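Local coordinates for alcohol dehydrogenase, zinc-containing (Thermotoga maritima, PDB 3IP1) that catalyses the NAD+-dependent oxidation of scyllo-inosose to 3-dehydro-scyllo-inosose, a probable step in myo-inositol degradation, at the interface of chains A and B and the interface of chains A and C. Coordinates in Å, arbitrary orientation; residue numbers count along the deposited sequence, not the author numbering. Chains: chain A/B/C, Alcohol dehydrogenase, zinc-containing.

Contact 1: the interface of chains A and B. Residues chain A 201, 205, 232, 234-237, 356; chain B 212-214, 234-237.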
loop_
_atom_site.group_PDB
_atom_site.type_symbol
_atom_site.label_atom_id
_atom_site.label_comp_id
_atom_site.label_asym_id
_atom_site.label_seq_id
_atom_site.Cartn_x
_atom_site.Cartn_y
_atom_site.Cartn_z
ATOM N N TYR A 201 3.891 -15.952 -9.616
ATOM C CA TYR A 201 3.216 -14.657 -9.683
ATOM C C TYR A 201 2.790 -14.188 -8.292
ATOM O O TYR A 201 3.046 -13.051 -7.933
ATOM C CB TYR A 201 2.018 -14.728 -10.634
ATOM C CG TYR A 201 1.416 -13.392 -11.029
ATOM C CD1 TYR A 201 0.634 -12.661 -10.128
ATOM C CD2 TYR A 201 1.585 -12.881 -12.329
ATOM C CE1 TYR A 201 0.053 -11.430 -10.497
ATOM C CE2 TYR A 201 1.005 -11.677 -12.713
ATOM C CZ TYR A 201 0.243 -10.948 -11.785
ATOM O OH TYR A 201 -0.333 -9.748 -12.144
ATOM N N ILE A 205 4.575 -10.720 -7.212
ATOM C CA ILE A 205 3.683 -9.581 -7.454
ATOM C C ILE A 205 2.822 -9.332 -6.222
ATOM O O ILE A 205 2.817 -8.218 -5.688
ATOM C CB ILE A 205 2.769 -9.805 -8.709
ATOM C CG1 ILE A 205 3.597 -10.024 -9.978
ATOM C CG2 ILE A 205 1.763 -8.633 -8.897
ATOM C CD1 ILE A 205 4.678 -9.005 -10.232
ATOM N N ILE A 232 7.870 -13.334 -15.586
ATOM C CA ILE A 232 6.912 -12.380 -15.024
ATOM C C ILE A 232 7.566 -11.025 -14.761
ATOM O O ILE A 232 7.007 -9.972 -15.100
ATOM C CB ILE A 232 6.276 -12.898 -13.713
ATOM C CG1 ILE A 232 5.293 -14.054 -14.009
ATOM C CG2 ILE A 232 5.555 -11.762 -13.005
ATOM C CD1 ILE A 232 5.102 -15.025 -12.778
ATOM N N LYS A 234 10.481 -9.805 -15.947
ATOM C CA LYS A 234 10.845 -9.110 -17.176
ATOM C C LYS A 234 9.624 -8.410 -17.781
ATOM O O LYS A 234 9.687 -7.222 -18.061
ATOM C CB LYS A 234 11.524 -10.021 -18.204
ATOM C CG LYS A 234 12.360 -9.271 -19.236
ATOM C CD LYS A 234 13.424 -8.379 -18.582
ATOM C CE LYS A 234 14.169 -7.509 -19.612
ATOM N NZ LYS A 234 15.258 -6.699 -18.972
ATOM N N HIS A 235 8.513 -9.131 -17.939
ATOM C CA HIS A 235 7.264 -8.521 -18.401
ATOM C C HIS A 235 6.805 -7.367 -17.504
ATOM O O HIS A 235 6.141 -6.446 -17.992
ATOM C CB HIS A 235 6.149 -9.566 -18.612
ATOM C CG HIS A 235 6.216 -10.233 -19.956
ATOM N ND1 HIS A 235 7.098 -11.261 -20.236
ATOM C CD2 HIS A 235 5.553 -9.985 -21.112
ATOM C CE1 HIS A 235 6.959 -11.633 -21.498
ATOM N NE2 HIS A 235 6.036 -10.867 -22.053
ATOM N N ALA A 236 7.199 -7.401 -16.228
ATOM C CA ALA A 236 6.848 -6.359 -15.260
ATOM C C ALA A 236 7.735 -5.118 -15.349
ATOM O O ALA A 236 7.524 -4.147 -14.609
ATOM C CB ALA A 236 6.897 -6.911 -13.846
ATOM N N GLY A 237 8.750 -5.170 -16.209
ATOM C CA GLY A 237 9.590 -3.997 -16.476
ATOM C C GLY A 237 10.907 -3.944 -15.724
ATOM O O GLY A 237 11.520 -2.871 -15.613
ATOM N N LEU A 356 -1.584 -12.549 -19.457
ATOM C CA LEU A 356 -0.169 -12.357 -19.724
ATOM C C LEU A 356 0.312 -13.347 -20.807
ATOM O O LEU A 356 0.926 -12.954 -21.803
ATOM C CB LEU A 356 0.602 -12.537 -18.418
ATOM C CG LEU A 356 1.836 -11.722 -18.064
ATOM C CD1 LEU A 356 1.861 -10.287 -18.614
ATOM C CD2 LEU A 356 1.972 -11.726 -16.568
ATOM N N ARG B 212 -0.648 -4.393 -12.131
ATOM C CA ARG B 212 -0.098 -5.737 -12.062
ATOM C C ARG B 212 0.027 -6.241 -13.480
ATOM O O ARG B 212 -0.836 -5.950 -14.289
ATOM C CB ARG B 212 -1.058 -6.636 -11.298
ATOM C CG ARG B 212 -1.150 -6.247 -9.864
ATOM C CD ARG B 212 -1.640 -7.403 -9.046
ATOM N NE ARG B 212 -1.516 -7.079 -7.634
ATOM C CZ ARG B 212 -2.301 -7.570 -6.691
ATOM N NH1 ARG B 212 -3.266 -8.427 -7.009
ATOM N NH2 ARG B 212 -2.117 -7.191 -5.434
ATOM N N PRO B 213 1.093 -6.999 -13.788
ATOM C CA PRO B 213 1.216 -7.537 -15.144
ATOM C C PRO B 213 -0.035 -8.352 -15.517
ATOM O O PRO B 213 -0.580 -9.076 -14.672
ATOM C CB PRO B 213 2.472 -8.404 -15.058
ATOM C CG PRO B 213 3.289 -7.723 -14.020
ATOM C CD PRO B 213 2.298 -7.264 -12.982
ATOM N N GLY B 214 -0.516 -8.160 -16.742
ATOM C CA GLY B 214 -1.781 -8.738 -17.187
ATOM C C GLY B 214 -2.953 -7.766 -17.213
ATOM O O GLY B 214 -3.936 -8.038 -17.873
ATOM N N LYS B 234 3.326 -0.414 -21.178
ATOM C CA LYS B 234 3.658 -1.629 -21.922
ATOM C C LYS B 234 4.818 -2.357 -21.235
ATOM O O LYS B 234 4.751 -3.566 -21.025
ATOM C CB LYS B 234 3.991 -1.361 -23.408
ATOM C CG LYS B 234 3.887 -2.645 -24.315
ATOM C CD LYS B 234 2.485 -3.282 -24.198
ATOM C CE LYS B 234 2.367 -4.665 -24.820
ATOM N NZ LYS B 234 1.053 -5.219 -24.417
ATOM N N HIS B 235 5.865 -1.614 -20.879
ATOM C CA HIS B 235 7.003 -2.195 -20.170
ATOM C C HIS B 235 6.613 -2.719 -18.786
ATOM O O HIS B 235 7.242 -3.647 -18.272
ATOM C CB HIS B 235 8.146 -1.180 -20.062
ATOM C CG HIS B 235 9.074 -1.202 -21.237
ATOM N ND1 HIS B 235 8.732 -0.673 -22.462
ATOM C CD2 HIS B 235 10.310 -1.730 -21.387
ATOM C CE1 HIS B 235 9.731 -0.844 -23.309
ATOM N NE2 HIS B 235 10.697 -1.490 -22.683
ATOM N N ALA B 236 5.584 -2.128 -18.187
ATOM C CA ALA B 236 5.096 -2.552 -16.880
ATOM C C ALA B 236 4.261 -3.828 -16.958
ATOM O O ALA B 236 3.835 -4.345 -15.930
ATOM C CB ALA B 236 4.270 -1.443 -16.247
ATOM N N GLY B 237 3.978 -4.301 -18.163
ATOM C CA GLY B 237 3.305 -5.587 -18.325
ATOM C C GLY B 237 1.821 -5.528 -18.620
ATOM O O GLY B 237 1.107 -6.518 -18.438
HETATM O O HOH W 1 9.068 -5.048 -19.632
HETATM O O HOH W 2 6.154 -6.146 -20.450
#

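Contact 2: the interface of chains A and C. Residues chain A 113, 173, 346-348, 351; chain C 135-137, 140-141.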
loop_
_atom_site.group_PDB
_atom_site.type_symbol
_atom_site.label_atom_id
_atom_site.label_comp_id
_atom_site.label_asym_id
_atom_site.label_seq_id
_atom_site.Cartn_x
_atom_site.Cartn_y
_atom_site.Cartn_z
ATOM N N ARG A 113 -16.724 -17.666 -14.775
ATOM C CA ARG A 113 -16.453 -16.252 -14.503
ATOM C C ARG A 113 -16.288 -15.399 -15.759
ATOM O O ARG A 113 -16.666 -14.228 -15.742
ATOM C CB ARG A 113 -15.225 -16.078 -13.620
ATOM C CG ARG A 113 -15.502 -16.269 -12.146
ATOM C CD ARG A 113 -14.208 -16.254 -11.378
ATOM N NE ARG A 113 -13.514 -17.537 -11.513
ATOM C CZ ARG A 113 -13.381 -18.432 -10.539
ATOM N NH1 ARG A 113 -12.750 -19.586 -10.780
ATOM N NH2 ARG A 113 -13.881 -18.176 -9.330
ATOM N N TRP A 173 -10.853 -21.603 -14.517
ATOM C CA TRP A 173 -10.635 -20.332 -15.207
ATOM C C TRP A 173 -10.563 -20.565 -16.715
ATOM O O TRP A 173 -9.907 -21.493 -17.187
ATOM C CB TRP A 173 -9.323 -19.683 -14.737
ATOM C CG TRP A 173 -9.377 -19.210 -13.314
ATOM C CD1 TRP A 173 -8.946 -19.881 -12.205
ATOM C CD2 TRP A 173 -9.910 -17.961 -12.850
ATOM N NE1 TRP A 173 -9.174 -19.123 -11.077
ATOM C CE2 TRP A 173 -9.759 -17.940 -11.446
ATOM C CE3 TRP A 173 -10.498 -16.857 -13.488
ATOM C CZ2 TRP A 173 -10.167 -16.854 -10.663
ATOM C CZ3 TRP A 173 -10.915 -15.777 -12.706
ATOM C CH2 TRP A 173 -10.735 -15.785 -11.309
ATOM N N GLY A 346 -6.716 -16.763 -5.334
ATOM C CA GLY A 346 -7.125 -15.423 -4.944
ATOM C C GLY A 346 -6.478 -14.312 -5.740
ATOM O O GLY A 346 -5.638 -14.576 -6.618
ATOM N N HIS A 347 -6.885 -13.070 -5.435
ATOM C CA HIS A 347 -6.217 -11.835 -5.935
ATOM C C HIS A 347 -6.282 -11.637 -7.443
ATOM O O HIS A 347 -5.736 -10.679 -7.955
ATOM C CB HIS A 347 -4.745 -11.778 -5.447
ATOM C CG HIS A 347 -4.604 -12.033 -3.977
ATOM N ND1 HIS A 347 -4.934 -11.091 -3.025
ATOM C CD2 HIS A 347 -4.244 -13.148 -3.297
ATOM C CE1 HIS A 347 -4.751 -11.603 -1.820
ATOM N NE2 HIS A 347 -4.331 -12.849 -1.956
ATOM N N GLY A 348 -6.942 -12.553 -8.145
ATOM C CA GLY A 348 -7.043 -12.506 -9.593
ATOM C C GLY A 348 -5.715 -12.853 -10.235
ATOM O O GLY A 348 -5.395 -12.369 -11.315
ATOM N N PRO A 351 -6.306 -15.314 -13.556
ATOM C CA PRO A 351 -6.707 -14.739 -14.842
ATOM C C PRO A 351 -5.699 -13.750 -15.394
ATOM O O PRO A 351 -5.579 -13.615 -16.606
ATOM C CB PRO A 351 -8.056 -14.068 -14.540
ATOM C CG PRO A 351 -8.098 -13.889 -13.054
ATOM C CD PRO A 351 -7.290 -15.024 -12.490
ATOM N N HIS C 135 -18.286 -16.887 -5.540
ATOM C CA HIS C 135 -17.630 -17.515 -6.699
ATOM C C HIS C 135 -17.321 -16.598 -7.910
ATOM O O HIS C 135 -16.549 -17.013 -8.787
ATOM C CB HIS C 135 -18.397 -18.778 -7.174
ATOM C CG HIS C 135 -19.854 -18.545 -7.412
ATOM N ND1 HIS C 135 -20.348 -18.059 -8.609
ATOM C CD2 HIS C 135 -20.925 -18.691 -6.593
ATOM C CE1 HIS C 135 -21.662 -17.916 -8.514
ATOM N NE2 HIS C 135 -22.037 -18.303 -7.303
ATOM N N CYS C 136 -17.889 -15.384 -7.976
ATOM C CA CYS C 136 -17.706 -14.536 -9.181
ATOM C C CYS C 136 -16.305 -13.904 -9.196
ATOM O O CYS C 136 -15.565 -14.071 -8.241
ATOM C CB CYS C 136 -18.799 -13.462 -9.278
ATOM S SG CYS C 136 -18.623 -12.118 -8.069
ATOM N N ARG C 137 -15.931 -13.185 -10.250
ATOM C CA ARG C 137 -14.552 -12.660 -10.315
ATOM C C ARG C 137 -14.243 -11.617 -9.194
ATOM O O ARG C 137 -13.238 -11.762 -8.478
ATOM C CB ARG C 137 -14.190 -12.178 -11.741
ATOM C CG ARG C 137 -12.937 -11.329 -11.856
ATOM C CD ARG C 137 -11.807 -12.077 -12.484
ATOM N NE ARG C 137 -10.651 -11.210 -12.736
ATOM C CZ ARG C 137 -10.145 -10.934 -13.941
ATOM N NH1 ARG C 137 -10.670 -11.442 -15.049
ATOM N NH2 ARG C 137 -9.089 -10.138 -14.034
ATOM N N ALA C 140 -13.922 -13.599 -5.995
ATOM C CA ALA C 140 -12.698 -14.408 -6.029
ATOM C C ALA C 140 -11.400 -13.598 -5.905
ATOM O O ALA C 140 -10.343 -14.156 -5.565
ATOM C CB ALA C 140 -12.664 -15.276 -7.291
ATOM N N GLU C 141 -11.465 -12.302 -6.215
ATOM C CA GLU C 141 -10.342 -11.402 -5.999
ATOM C C GLU C 141 -10.402 -10.746 -4.622
ATOM O O GLU C 141 -9.527 -9.976 -4.293
ATOM C CB GLU C 141 -10.330 -10.282 -7.023
ATOM C CG GLU C 141 -10.107 -10.720 -8.440
ATOM C CD GLU C 141 -9.560 -9.606 -9.319
ATOM O OE1 GLU C 141 -8.952 -8.633 -8.792
ATOM O OE2 GLU C 141 -9.717 -9.749 -10.555
HETATM O O HOH W 3 -17.564 -13.184 -12.755
HETATM O O HOH W 4 -8.762 -14.666 -7.887
#

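Contact 3: the interface of chains A and B. Residues chain A 352, 355, 359; chain B 212-215, 239.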
loop_
_atom_site.group_PDB
_atom_site.type_symbol
_atom_site.label_atom_id
_atom_site.label_comp_id
_atom_site.label_asym_id
_atom_site.label_seq_id
_atom_site.Cartn_x
_atom_site.Cartn_y
_atom_site.Cartn_z
ATOM N N ARG A 352 -4.949 -13.084 -14.526
ATOM C CA ARG A 352 -3.914 -12.202 -15.036
ATOM C C ARG A 352 -2.765 -13.005 -15.641
ATOM O O ARG A 352 -2.177 -12.577 -16.629
ATOM C CB ARG A 352 -3.372 -11.259 -13.948
ATOM C CG ARG A 352 -4.260 -10.058 -13.618
ATOM C CD ARG A 352 -3.599 -9.243 -12.501
ATOM N NE ARG A 352 -4.401 -8.120 -12.016
ATOM C CZ ARG A 352 -5.155 -8.147 -10.919
ATOM N NH1 ARG A 352 -5.255 -9.254 -10.178
ATOM N NH2 ARG A 352 -5.824 -7.066 -10.563
ATOM N N SER A 355 -4.009 -13.829 -19.082
ATOM C CA SER A 355 -3.929 -12.655 -19.978
ATOM C C SER A 355 -2.505 -12.382 -20.395
ATOM O O SER A 355 -2.253 -12.037 -21.540
ATOM C CB SER A 355 -4.501 -11.401 -19.321
ATOM O OG SER A 355 -5.880 -11.594 -19.088
ATOM N N SER A 359 -0.978 -12.455 -24.195
ATOM C CA SER A 359 -0.361 -11.295 -24.803
ATOM C C SER A 359 1.102 -11.512 -25.185
ATOM O O SER A 359 1.767 -10.560 -25.570
ATOM C CB SER A 359 -0.493 -10.095 -23.877
ATOM O OG SER A 359 0.360 -10.278 -22.768
ATOM N N ARG B 212 -0.648 -4.393 -12.131
ATOM C CA ARG B 212 -0.098 -5.737 -12.062
ATOM C C ARG B 212 0.027 -6.241 -13.480
ATOM O O ARG B 212 -0.836 -5.950 -14.289
ATOM C CB ARG B 212 -1.058 -6.636 -11.298
ATOM C CG ARG B 212 -1.150 -6.247 -9.864
ATOM C CD ARG B 212 -1.640 -7.403 -9.046
ATOM N NE ARG B 212 -1.516 -7.079 -7.634
ATOM C CZ ARG B 212 -2.301 -7.570 -6.691
ATOM N NH1 ARG B 212 -3.266 -8.427 -7.009
ATOM N NH2 ARG B 212 -2.117 -7.191 -5.434
ATOM N N PRO B 213 1.093 -6.999 -13.788
ATOM C CA PRO B 213 1.216 -7.537 -15.144
ATOM C C PRO B 213 -0.035 -8.352 -15.517
ATOM O O PRO B 213 -0.580 -9.076 -14.672
ATOM C CB PRO B 213 2.472 -8.404 -15.058
ATOM C CG PRO B 213 3.289 -7.723 -14.020
ATOM C CD PRO B 213 2.298 -7.264 -12.982
ATOM N N GLY B 214 -0.516 -8.160 -16.742
ATOM C CA GLY B 214 -1.781 -8.738 -17.187
ATOM C C GLY B 214 -2.953 -7.766 -17.213
ATOM O O GLY B 214 -3.936 -8.038 -17.873
ATOM N N ASP B 215 -2.853 -6.635 -16.512
ATOM C CA ASP B 215 -3.889 -5.590 -16.504
ATOM C C ASP B 215 -3.993 -4.824 -17.832
ATOM O O ASP B 215 -3.024 -4.805 -18.616
ATOM C CB ASP B 215 -3.582 -4.550 -15.417
ATOM C CG ASP B 215 -3.893 -5.038 -14.019
ATOM O OD1 ASP B 215 -4.573 -6.081 -13.875
ATOM O OD2 ASP B 215 -3.457 -4.364 -13.053
ATOM N N SER B 239 -1.336 -5.993 -20.528
ATOM C CA SER B 239 -1.612 -6.916 -21.589
ATOM C C SER B 239 -2.254 -6.173 -22.783
ATOM O O SER B 239 -1.941 -6.460 -23.939
ATOM C CB SER B 239 -2.363 -8.158 -21.066
ATOM O OG SER B 239 -3.763 -8.042 -21.194
#

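Contact 1: the interface of chains A and B
B:Pro213, in the loop ahead of strand 216-220, plugs into chain A between helices 194-207 and 349-358 and the turn that follows helix 224-235, one proline serving as both apolar wedge and hydrogen-bond acceptor in a two-fold symmetric subunit interface that may be that of the homodimer. Its ring CB lies alongside A:Leu356, 3.7 Å from CD2, while CG touches the methyl CB of A:Ala236 and CD meets A:Ile205 CD1 tip to tip. A:Tyr201 swings its ring anti to the backbone N (chi1 -167°), and its phenol OH donates to B:Pro213 O at 2.6 Å. The hydroxyl lies in the carbonyl plane on a lone pair, with a C=O...O angle of 140°. A:Ile205 CG1 covers the centre of one tyrosine face and is likely to steady the ring.

CB of the preceding B:Arg212 sits 3.3 Å from A:Tyr201 OH; CG and then CD pass the CG2 branch of A:Ile205, CD at 3.6 Å, the two side chains sliding in opposite directions. NE stays near the same methyl, and the extended chain carries the guanidinium onward.

The two turns after helix 224-235 meet as near-twins. A:Gly237 N lies 3.0 Å from B:His235 O with its N-H turned away, and the twin pair is alike. A:His235 O and B:His235 O come within 3.0 Å, two acceptors whose repulsion nearby water is likely to ease: one molecule lies 2.5 Å from A:His235 O and 3.0 Å from B:Lys234 O.

Contact 2: the interface of chains A and C
The structural-metal lobe of the zinc-containing alcohol dehydrogenases, whose four cysteines here hold cadmium, supplies the chain C side of this contact: C:Cys136, one of those ligands, leads directly into the short helix 137-140. Chain A answers with a layered group. A:Trp173 is held between A:Pro351 CD on one face and A:Arg113 NE on the other, both offset toward the rim.

C:Arg137 crosses this group at about a right angle to the indole. Its CG stands anti to the backbone N (chi1 166°), and the chain bends at chi2 so that CD meets CZ3, on the six-membered ring of A:Trp173, at 3.8 Å, the ring and guanidinium planes being nearly perpendicular. Beyond it, A:Pro351 CG caps the centre of one guanidinium face, 3.7 Å from CZ. C:Glu141 is likely to fix the rotation of that group: NE donates to OE2 at 2.8 Å in a nearly straight, in-plane salt bridge (166° at H) that uses the anti lone pair. The glutamate CG packs in turn on A:Gly348 CA. An alanine in place of C:Arg137 would probably leave A:Pro351 and A:Trp173 without their cross-chain cover and C:Glu141 less firmly placed.

A:Arg113, bent at chi3, makes a weak hydrogen bond from NH2 to C:His135 O. One water joins A:Gly348 N (2.8 Å) to C:Ala140 O (2.9 Å). If this pairing is biological, the metal-bearing lobe serves as a docking surface for a neighbouring subunit.

Contact 3: the interface of chains A and B
Aliphatic carbon of two arginines forms the apolar centre of this subunit contact in a zinc-containing alcohol dehydrogenase, where helix 349-358 of chain A faces the loop before strand 216-220 of chain B. A:Arg352 CD rests 3.8 Å from B:Arg212 CB, and the two side chains cross obliquely. B:Arg212 CD then lies over the centre of one face of the A:Arg352 guanidinium, so that methylene rather than charge covers it. The guanidinium planes are 70° apart, yet the NH1 atoms of A:Arg352 and B:Arg212 come within 3.8 Å, a proximity of like charges that nearby carboxylate would probably offset.

That carboxylate belongs to B:Asp215. A:Arg352 is extended from CG to NE and turns its terminal group at chi4 (98°), which lets NE donate to OD1 at 2.8 Å in a salt bridge. The aspartate lies near the guanidinium plane, but the donor approaches from above the carboxylate plane. The other oxygen, OD2, accepts from the backbone N of B:Arg212 at 3.0 Å, a second-shell bond that is likely to hold the acid in place.

Toward the far end of the helix, A:Ser355 CB touches B:Gly214 O. At the rim A:Ser359 OG lies 3.8 Å from B:Ser239 CB, with the two CB atoms alongside, and B:Ser239 OG makes a weak hydrogen bond to B:Gly214 O.

Contacts 1 and 3 are neighbouring parts of one A-B interface: their C-alpha centres are about 7 Å apart, and B:Arg212, B:Pro213 and B:Gly214 serve both. Contact 2 faces a different subunit, with its centre about 19 Å from that of contact 1 and 14 Å from that of contact 3. Helix 349-358 of chain A contributes to all three, so a single element touches both neighbours in the four-copy assembly. Since the protein is a homodimer, one of the two pairings may be a crystal association. The centres of contacts 1 and 2 lie about 26 and 24 Å from A:Ser70, suggesting roles in assembly rather than chemistry.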